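Bacterial transferase hexapeptide (Three repeats) family protein (Acinetobacter baumannii, PDB 4M9C) probably transfers an acetyl group from acetyl-CoA to a UDP-linked amino sugar during the biosynthesis of UDP-N,N'-diacetylbacillosamine. Local coordinates at residues I4-A10 with Q32-D37; L20-F25 with L91-T96; L111-C117 with F128-S134. All blocks are in the same frame, centred on the assembly; numbering follows the deposited sequence.

Interaction 1 of 3, residues I4-A10 with Q32-D37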
# COMPACT_ATOMS: atom_id res chain seq x y z
N ILE A 4 13.45 -5.88 -30.55
CA ILE A 4 13.54 -4.58 -29.90
C ILE A 4 12.24 -4.29 -29.16
O ILE A 4 11.16 -4.67 -29.60
CB ILE A 4 13.80 -3.44 -30.89
CG1 ILE A 4 12.69 -3.39 -31.94
CG2 ILE A 4 15.17 -3.59 -31.54
CD1 ILE A 4 12.82 -2.19 -32.86
N ILE A 5 12.37 -3.62 -28.02
CA ILE A 5 11.21 -3.29 -27.20
C ILE A 5 11.02 -1.78 -27.15
O ILE A 5 11.96 -1.03 -26.88
CB ILE A 5 11.35 -3.86 -25.77
CG1 ILE A 5 11.17 -5.39 -25.80
CG2 ILE A 5 10.35 -3.21 -24.84
CD1 ILE A 5 11.39 -6.09 -24.45
N GLY A 6 9.81 -1.33 -27.45
CA GLY A 6 9.51 0.08 -27.29
C GLY A 6 8.61 0.33 -26.10
O GLY A 6 7.69 -0.46 -25.83
N VAL A 7 8.87 1.42 -25.39
CA VAL A 7 7.95 1.91 -24.36
C VAL A 7 7.25 3.14 -24.95
O VAL A 7 7.88 4.16 -25.20
CB VAL A 7 8.71 2.30 -23.06
CG1 VAL A 7 7.76 2.97 -22.06
CG2 VAL A 7 9.39 1.07 -22.44
N TYR A 8 5.94 3.02 -25.18
CA TYR A 8 5.22 4.09 -25.87
C TYR A 8 4.77 5.13 -24.86
O TYR A 8 3.91 4.87 -24.03
CB TYR A 8 4.01 3.52 -26.62
CG TYR A 8 3.73 4.23 -27.95
CD1 TYR A 8 3.83 5.61 -28.07
CD2 TYR A 8 3.38 3.50 -29.08
CE1 TYR A 8 3.58 6.24 -29.28
CE2 TYR A 8 3.12 4.11 -30.28
CZ TYR A 8 3.22 5.49 -30.38
OH TYR A 8 2.97 6.09 -31.59
N GLY A 9 5.39 6.30 -24.93
CA GLY A 9 5.18 7.34 -23.94
C GLY A 9 6.47 7.64 -23.19
O GLY A 9 6.90 6.86 -22.34
N ALA A 10 7.10 8.76 -23.52
CA ALA A 10 8.31 9.20 -22.84
C ALA A 10 7.91 9.96 -21.58
O ALA A 10 8.52 9.79 -20.52
CB ALA A 10 9.15 10.06 -23.74
N GLN A 32 18.58 -2.81 -26.81
CA GLN A 32 17.37 -3.33 -27.44
C GLN A 32 16.08 -2.58 -27.01
O GLN A 32 14.97 -2.90 -27.46
CB GLN A 32 17.25 -4.84 -27.20
CG GLN A 32 18.43 -5.65 -27.77
CD GLN A 32 18.30 -7.15 -27.49
OE1 GLN A 32 17.52 -7.85 -28.14
NE2 GLN A 32 19.08 -7.64 -26.53
N PHE A 33 16.23 -1.55 -26.17
CA PHE A 33 15.07 -0.80 -25.68
C PHE A 33 15.03 0.66 -26.14
O PHE A 33 16.07 1.31 -26.24
CB PHE A 33 15.04 -0.80 -24.15
CG PHE A 33 14.90 -2.17 -23.55
CD1 PHE A 33 13.68 -2.60 -23.04
CD2 PHE A 33 16.00 -3.01 -23.45
CE1 PHE A 33 13.55 -3.85 -22.46
CE2 PHE A 33 15.88 -4.27 -22.88
CZ PHE A 33 14.66 -4.69 -22.39
N ALA A 34 13.83 1.18 -26.38
CA ALA A 34 13.67 2.59 -26.68
C ALA A 34 12.34 3.13 -26.20
O ALA A 34 11.35 2.41 -26.13
CB ALA A 34 13.82 2.84 -28.19
N PHE A 35 12.34 4.42 -25.86
CA PHE A 35 11.10 5.17 -25.74
C PHE A 35 10.56 5.52 -27.12
O PHE A 35 11.32 5.89 -28.01
CB PHE A 35 11.33 6.44 -24.94
CG PHE A 35 11.65 6.21 -23.49
CD1 PHE A 35 10.64 5.88 -22.59
CD2 PHE A 35 12.95 6.34 -23.01
CE1 PHE A 35 10.93 5.67 -21.26
CE2 PHE A 35 13.25 6.13 -21.68
CZ PHE A 35 12.23 5.79 -20.80
N ILE A 36 9.25 5.39 -27.31
CA ILE A 36 8.60 5.82 -28.54
C ILE A 36 7.81 7.09 -28.26
O ILE A 36 6.88 7.07 -27.45
CB ILE A 36 7.61 4.75 -29.06
CG1 ILE A 36 8.35 3.46 -29.42
CG2 ILE A 36 6.81 5.28 -30.24
CD1 ILE A 36 7.44 2.37 -29.93
N ASP A 37 8.18 8.18 -28.92
CA ASP A 37 7.51 9.47 -28.71
C ASP A 37 7.81 10.44 -29.86
O ASP A 37 8.92 10.94 -29.99
CB ASP A 37 7.93 10.08 -27.37
CG ASP A 37 7.04 11.25 -26.96
OD1 ASP A 37 6.18 11.06 -26.06
OD2 ASP A 37 7.21 12.36 -27.52

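Interaction 2 of 3, residues L20-F25 with L91-T96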
# COMPACT_ATOMS: atom_id res chain seq x y z
N LEU A 20 10.69 -1.26 -15.29
CA LEU A 20 9.85 -2.43 -15.08
C LEU A 20 9.99 -3.40 -16.24
O LEU A 20 10.15 -4.61 -16.04
CB LEU A 20 8.38 -2.03 -14.90
CG LEU A 20 8.07 -1.11 -13.71
CD1 LEU A 20 6.57 -0.77 -13.67
CD2 LEU A 20 8.51 -1.78 -12.40
N VAL A 21 9.92 -2.89 -17.46
CA VAL A 21 10.03 -3.75 -18.63
C VAL A 21 11.46 -4.29 -18.80
O VAL A 21 11.64 -5.40 -19.29
CB VAL A 21 9.49 -3.07 -19.93
CG1 VAL A 21 10.43 -1.98 -20.41
CG2 VAL A 21 9.28 -4.12 -21.01
N ARG A 22 12.46 -3.52 -18.37
CA ARG A 22 13.83 -4.03 -18.33
C ARG A 22 13.91 -5.27 -17.46
O ARG A 22 14.51 -6.28 -17.86
CB ARG A 22 14.80 -2.97 -17.78
CG ARG A 22 15.09 -1.79 -18.72
CD ARG A 22 15.81 -2.20 -20.02
NE ARG A 22 16.95 -3.09 -19.78
CZ ARG A 22 18.17 -2.67 -19.43
NH1 ARG A 22 18.43 -1.38 -19.27
NH2 ARG A 22 19.15 -3.56 -19.24
N GLN A 23 13.30 -5.20 -16.27
CA GLN A 23 13.28 -6.31 -15.32
C GLN A 23 12.41 -7.46 -15.81
O GLN A 23 12.67 -8.61 -15.46
CB GLN A 23 12.76 -5.86 -13.96
CG GLN A 23 13.66 -4.94 -13.19
CD GLN A 23 13.10 -4.66 -11.80
OE1 GLN A 23 13.18 -3.54 -11.29
NE2 GLN A 23 12.52 -5.69 -11.19
N GLN A 24 11.36 -7.15 -16.57
CA GLN A 24 10.50 -8.19 -17.13
C GLN A 24 11.30 -9.08 -18.10
O GLN A 24 11.07 -10.29 -18.18
CB GLN A 24 9.32 -7.56 -17.86
CG GLN A 24 8.20 -8.53 -18.20
CD GLN A 24 7.33 -8.82 -17.00
OE1 GLN A 24 7.06 -7.92 -16.20
NE2 GLN A 24 6.90 -10.07 -16.85
N PHE A 25 12.24 -8.46 -18.82
CA PHE A 25 13.05 -9.15 -19.84
C PHE A 25 14.53 -8.88 -19.62
O PHE A 25 15.18 -8.20 -20.42
CB PHE A 25 12.62 -8.70 -21.24
CG PHE A 25 11.20 -9.01 -21.55
CD1 PHE A 25 10.82 -10.28 -21.95
CD2 PHE A 25 10.22 -8.05 -21.39
CE1 PHE A 25 9.50 -10.58 -22.21
CE2 PHE A 25 8.90 -8.34 -21.65
CZ PHE A 25 8.54 -9.61 -22.05
N LEU A 91 3.27 -6.35 -25.09
CA LEU A 91 3.90 -6.94 -23.91
C LEU A 91 3.02 -6.81 -22.67
O LEU A 91 2.28 -5.83 -22.51
CB LEU A 91 5.23 -6.24 -23.64
CG LEU A 91 6.26 -6.39 -24.74
CD1 LEU A 91 7.43 -5.48 -24.47
CD2 LEU A 91 6.71 -7.85 -24.80
N ALA A 92 3.11 -7.80 -21.79
CA ALA A 92 2.53 -7.69 -20.46
C ALA A 92 3.68 -7.41 -19.49
O ALA A 92 4.73 -8.05 -19.56
CB ALA A 92 1.80 -8.98 -20.07
N VAL A 93 3.49 -6.45 -18.60
CA VAL A 93 4.54 -6.05 -17.69
C VAL A 93 4.00 -6.07 -16.26
O VAL A 93 2.96 -5.47 -16.00
CB VAL A 93 5.03 -4.63 -18.04
CG1 VAL A 93 6.05 -4.12 -17.04
CG2 VAL A 93 5.62 -4.62 -19.44
N GLN A 94 4.67 -6.78 -15.36
CA GLN A 94 4.34 -6.74 -13.95
C GLN A 94 5.54 -6.19 -13.19
O GLN A 94 6.58 -5.92 -13.77
CB GLN A 94 4.07 -8.14 -13.38
CG GLN A 94 3.06 -8.96 -14.13
CD GLN A 94 3.69 -9.74 -15.26
OE1 GLN A 94 3.16 -9.76 -16.38
NE2 GLN A 94 4.81 -10.42 -14.98
N SER A 95 5.38 -6.07 -11.89
CA SER A 95 6.50 -5.70 -11.04
C SER A 95 6.87 -6.92 -10.24
O SER A 95 6.04 -7.82 -10.05
CB SER A 95 6.10 -4.57 -10.11
OG SER A 95 5.62 -3.49 -10.88
N THR A 96 8.10 -6.95 -9.76
CA THR A 96 8.57 -8.07 -8.95
C THR A 96 7.66 -8.34 -7.76
O THR A 96 7.37 -9.49 -7.44
CB THR A 96 10.00 -7.82 -8.45
OG1 THR A 96 10.85 -7.62 -9.58
CG2 THR A 96 10.52 -9.02 -7.63
O HOH W 1 9.20 -5.64 -13.61

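Interaction 3 of 3, residues L111-C117 with F128-S134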
# COMPACT_ATOMS: atom_id res chain seq x y z
N LEU A 111 -0.46 -3.84 -17.53
CA LEU A 111 0.69 -3.18 -16.93
C LEU A 111 0.43 -3.05 -15.43
O LEU A 111 -0.43 -2.28 -15.02
CB LEU A 111 0.87 -1.79 -17.56
CG LEU A 111 1.88 -0.88 -16.86
CD1 LEU A 111 3.29 -1.45 -16.96
CD2 LEU A 111 1.82 0.52 -17.44
N LEU A 112 1.16 -3.81 -14.63
CA LEU A 112 0.94 -3.82 -13.18
C LEU A 112 2.17 -3.27 -12.47
O LEU A 112 3.21 -3.92 -12.45
CB LEU A 112 0.60 -5.23 -12.69
CG LEU A 112 -0.49 -5.95 -13.50
CD1 LEU A 112 -0.61 -7.45 -13.14
CD2 LEU A 112 -1.82 -5.25 -13.37
N CYS A 113 2.03 -2.09 -11.88
CA CYS A 113 3.16 -1.41 -11.26
C CYS A 113 3.46 -1.95 -9.85
O CYS A 113 2.76 -2.83 -9.36
CB CYS A 113 2.90 0.11 -11.26
SG CYS A 113 2.70 0.79 -12.96
N PRO A 114 4.52 -1.44 -9.21
CA PRO A 114 4.91 -1.94 -7.89
C PRO A 114 3.81 -1.85 -6.83
O PRO A 114 3.04 -0.88 -6.80
CB PRO A 114 6.09 -1.04 -7.52
CG PRO A 114 6.73 -0.74 -8.87
CD PRO A 114 5.55 -0.55 -9.79
N PHE A 115 3.75 -2.87 -5.99
CA PHE A 115 2.77 -2.96 -4.89
C PHE A 115 1.33 -3.11 -5.36
O PHE A 115 0.40 -2.72 -4.66
CB PHE A 115 2.90 -1.78 -3.91
CG PHE A 115 4.26 -1.67 -3.30
CD1 PHE A 115 4.65 -2.53 -2.28
CD2 PHE A 115 5.17 -0.74 -3.77
CE1 PHE A 115 5.92 -2.45 -1.72
CE2 PHE A 115 6.44 -0.65 -3.22
CZ PHE A 115 6.82 -1.51 -2.19
N THR A 116 1.14 -3.68 -6.54
CA THR A 116 -0.21 -3.97 -6.99
C THR A 116 -0.64 -5.36 -6.56
O THR A 116 0.20 -6.23 -6.32
CB THR A 116 -0.36 -3.87 -8.51
OG1 THR A 116 0.78 -4.45 -9.15
CG2 THR A 116 -0.52 -2.40 -8.93
N CYS A 117 -1.94 -5.57 -6.51
CA CYS A 117 -2.49 -6.82 -6.03
C CYS A 117 -3.79 -7.13 -6.73
O CYS A 117 -4.69 -6.30 -6.78
CB CYS A 117 -2.73 -6.72 -4.52
SG CYS A 117 -3.34 -8.28 -3.75
N PHE A 128 -5.26 -3.15 -19.56
CA PHE A 128 -5.47 -2.69 -18.20
C PHE A 128 -4.19 -2.09 -17.63
O PHE A 128 -3.10 -2.64 -17.81
CB PHE A 128 -5.93 -3.86 -17.33
CG PHE A 128 -6.17 -3.50 -15.90
CD1 PHE A 128 -7.13 -2.56 -15.56
CD2 PHE A 128 -5.48 -4.16 -14.88
CE1 PHE A 128 -7.38 -2.24 -14.23
CE2 PHE A 128 -5.73 -3.86 -13.54
CZ PHE A 128 -6.68 -2.89 -13.21
N HIS A 129 -4.33 -0.95 -16.95
CA HIS A 129 -3.21 -0.29 -16.30
C HIS A 129 -3.51 -0.13 -14.82
O HIS A 129 -4.50 0.50 -14.43
CB HIS A 129 -2.97 1.10 -16.90
CG HIS A 129 -2.15 1.09 -18.15
ND1 HIS A 129 -1.35 2.14 -18.52
CD2 HIS A 129 -2.01 0.15 -19.12
CE1 HIS A 129 -0.75 1.86 -19.66
NE2 HIS A 129 -1.13 0.65 -20.05
N ALA A 130 -2.65 -0.72 -13.98
CA ALA A 130 -2.76 -0.59 -12.53
C ALA A 130 -1.48 0.04 -12.02
O ALA A 130 -0.43 -0.60 -12.01
CB ALA A 130 -2.94 -1.94 -11.89
N ASN A 131 -1.55 1.30 -11.61
CA ASN A 131 -0.38 1.97 -11.08
C ASN A 131 -0.16 1.62 -9.63
O ASN A 131 -0.96 0.89 -9.03
CB ASN A 131 -0.47 3.49 -11.25
CG ASN A 131 0.87 4.11 -11.65
OD1 ASN A 131 1.94 3.80 -11.08
ND2 ASN A 131 0.83 4.98 -12.65
N ILE A 132 0.92 2.13 -9.06
CA ILE A 132 1.37 1.69 -7.74
C ILE A 132 0.32 1.68 -6.63
O ILE A 132 -0.48 2.62 -6.48
CB ILE A 132 2.63 2.45 -7.30
CG1 ILE A 132 2.39 3.95 -7.28
CG2 ILE A 132 3.78 2.16 -8.27
CD1 ILE A 132 3.59 4.71 -6.75
N TYR A 133 0.33 0.59 -5.87
CA TYR A 133 -0.57 0.39 -4.73
C TYR A 133 -2.03 0.20 -5.10
O TYR A 133 -2.87 0.12 -4.22
CB TYR A 133 -0.46 1.52 -3.69
CG TYR A 133 0.94 1.73 -3.17
CD1 TYR A 133 1.42 0.99 -2.09
CD2 TYR A 133 1.78 2.66 -3.75
CE1 TYR A 133 2.70 1.18 -1.62
CE2 TYR A 133 3.05 2.86 -3.29
CZ TYR A 133 3.51 2.12 -2.22
OH TYR A 133 4.79 2.34 -1.77
N SER A 134 -2.36 0.13 -6.39
CA SER A 134 -3.75 -0.16 -6.75
C SER A 134 -4.04 -1.67 -6.65
O SER A 134 -3.13 -2.50 -6.75
CB SER A 134 -4.12 0.39 -8.14
OG SER A 134 -3.41 -0.27 -9.18

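Interaction 1 of 3, residues I4-A10 with Q32-D37
Ile36 and Tyr8 form a bridge pair between the parallel strands 33-36 and 4-8, and Ile36 can be followed outward from the backbone. Its CB lies 4.0 Å from CD1 of the Tyr8 ring and close to the carbonyl O of Val7. There the side chain divides. CG2, anti to the backbone N, sits over the centre of the Tyr8 ring, 3.5 Å from its centroid and only 12° off the normal, which qualifies as a CH-pi contact. CG1 takes the other direction (chi1 -63°) and runs back along strand 4-8, so that the terminal CD1 comes to rest 4.1 Å from CA of Gly6, where no side chain intervenes. Val66 of strand 63-68 also touches both Tyr8 and Ile36.

The other side of the sheet carries Ile5 beside Phe33 and Val7 beside Phe35, each pair pointing the same way. Ile5 CD1 reaches Phe33 CE1 at 3.7 Å, while Val7 CB stands 4.1 Å from Phe35 CD1. Met18 of helix 14-24 packs on both Val7 and Phe35.

Five backbone hydrogen bonds alternate along the pair, from Ile5 N to Gln32 O at the start to Gly9 N to Ile36 O, 3.0 Å, at the end. Ile36 N reaches Val7 O at 2.8 Å. The short strand axes diverge by 30°, the twist of a parallel sheet. With helix 14-24 connecting the two strands, this is the opening beta-alpha-beta unit of a Rossmann-like domain.

Interaction 2 of 3, residues L20-F25 with L91-T96
At the junction between the Rossmann-like domain and the left-handed beta-helix, the last turn of helix 14-24 packs on residues 91-96, part of the irregular connection from strand 89-90 to strand 99-100. The apolar half of the contact is a row of aliphatic and ring carbons. Val93 divides its two branches between neighbouring helix residues: CG1 meets Leu20 CB at 3.8 Å, and CG2 faces Val21 CG2 at 4.0 Å. Leu91 does likewise, its CD1 turned to Val21 CG2 and its CD2 lying 3.7 Å from Phe25 CZ, at the outer end of that ring. Ile5 of the adjoining strand touches Val21, Phe25 and Leu91, which ties this row to the core of the sheet. Farther along, Leu20 extends CD2 to within 3.7 Å of Ser95 OG, a hydroxyl already bonded to the carbonyl O of Leu112.

Gln24 supplies the polar half. Its CG is anti to the backbone N and the chain then bends (chi2 79°), bringing the amide alongside the backbone of the connecting segment. Gln24 OE1 there accepts the hydrogen of Gln94 N at 2.8 Å; the N-H...O angle of 162° is fairly straight, but the donor stands 39° out of the amide plane. A side-chain amide thus satisfies a backbone N-H in a segment that has no regular secondary structure. The second polar link is indirect: one water donates to both segments, lying 2.8 Å from Leu20 O and 2.6 Å from Gln94 O.

Interaction 3 of 3, residues L111-C117 with F128-S134
Asn131 O is gripped twice from within its own turn, by Ser134 OG at 2.7 Å, on a lone pair, and by Ser134 N. Across the contact the methyl CG2 of Thr116 packs 3.3 Å from the same oxygen. The preceding turn repeats the plan: Thr116 OG1 bonds to Cys113 O at 2.6 Å, in the carbonyl plane, because chi1 of 41° places the hydroxyl between backbone N and carbonyl carbon. Thr116 OG1 is also hydrogen-bonded to Thr98 OG1.

Both turns are type II, and their third residues, Phe115 and Tyr133, have positive phi. Matching residues are 18 positions apart, that is, three hexapeptides, as expected for successive coils of the left-handed beta-helix. Backbone hydrogen bonds of the parallel-strand kind join the coils: Ala130 N to Leu111 O, 2.9 Å at 177°, then Cys113 N to Ala130 O, and beyond the strands Tyr133 N to Pro114 O at 3.2 Å.

Side chains stack in the same register. Leu111 CD2 lies over one face of the His129 imidazole, 3.8 Å from its centroid. Leu112 CD2 packs on Ala130 CB. The Phe115 and Tyr133 ring planes are nearly parallel (3°) but slid apart, so the rings barely overlap, with centroids 4.8 Å apart; Phe115 CB lies over one face of the Tyr133 ring, toward its rim. Tyr133 OH hydrogen-bonds to Phe115 O of the second subunit.

In the fold
The three contacts trace a path from the Rossmann-like domain into the beta-helix. Interactions 1 and 2, with centres 13 Å apart, share an apolar core: Ile5 CG2 meets Leu91 CD1 at 3.7 Å. Helix 14-24, whose end is gripped in interaction 2, links the two strands of interaction 1. Interactions 2 and 3 are 12 Å apart between centres and are joined by a probable hydrogen bond from Leu112 N to Val93 O, 2.8 Å. Interactions 1 and 3 do not touch, their nearest atoms being about 7 Å apart. Only interaction 3 reaches other subunits of the trimer; in related hexapeptide acetyltransferases the active sites also lie between subunits.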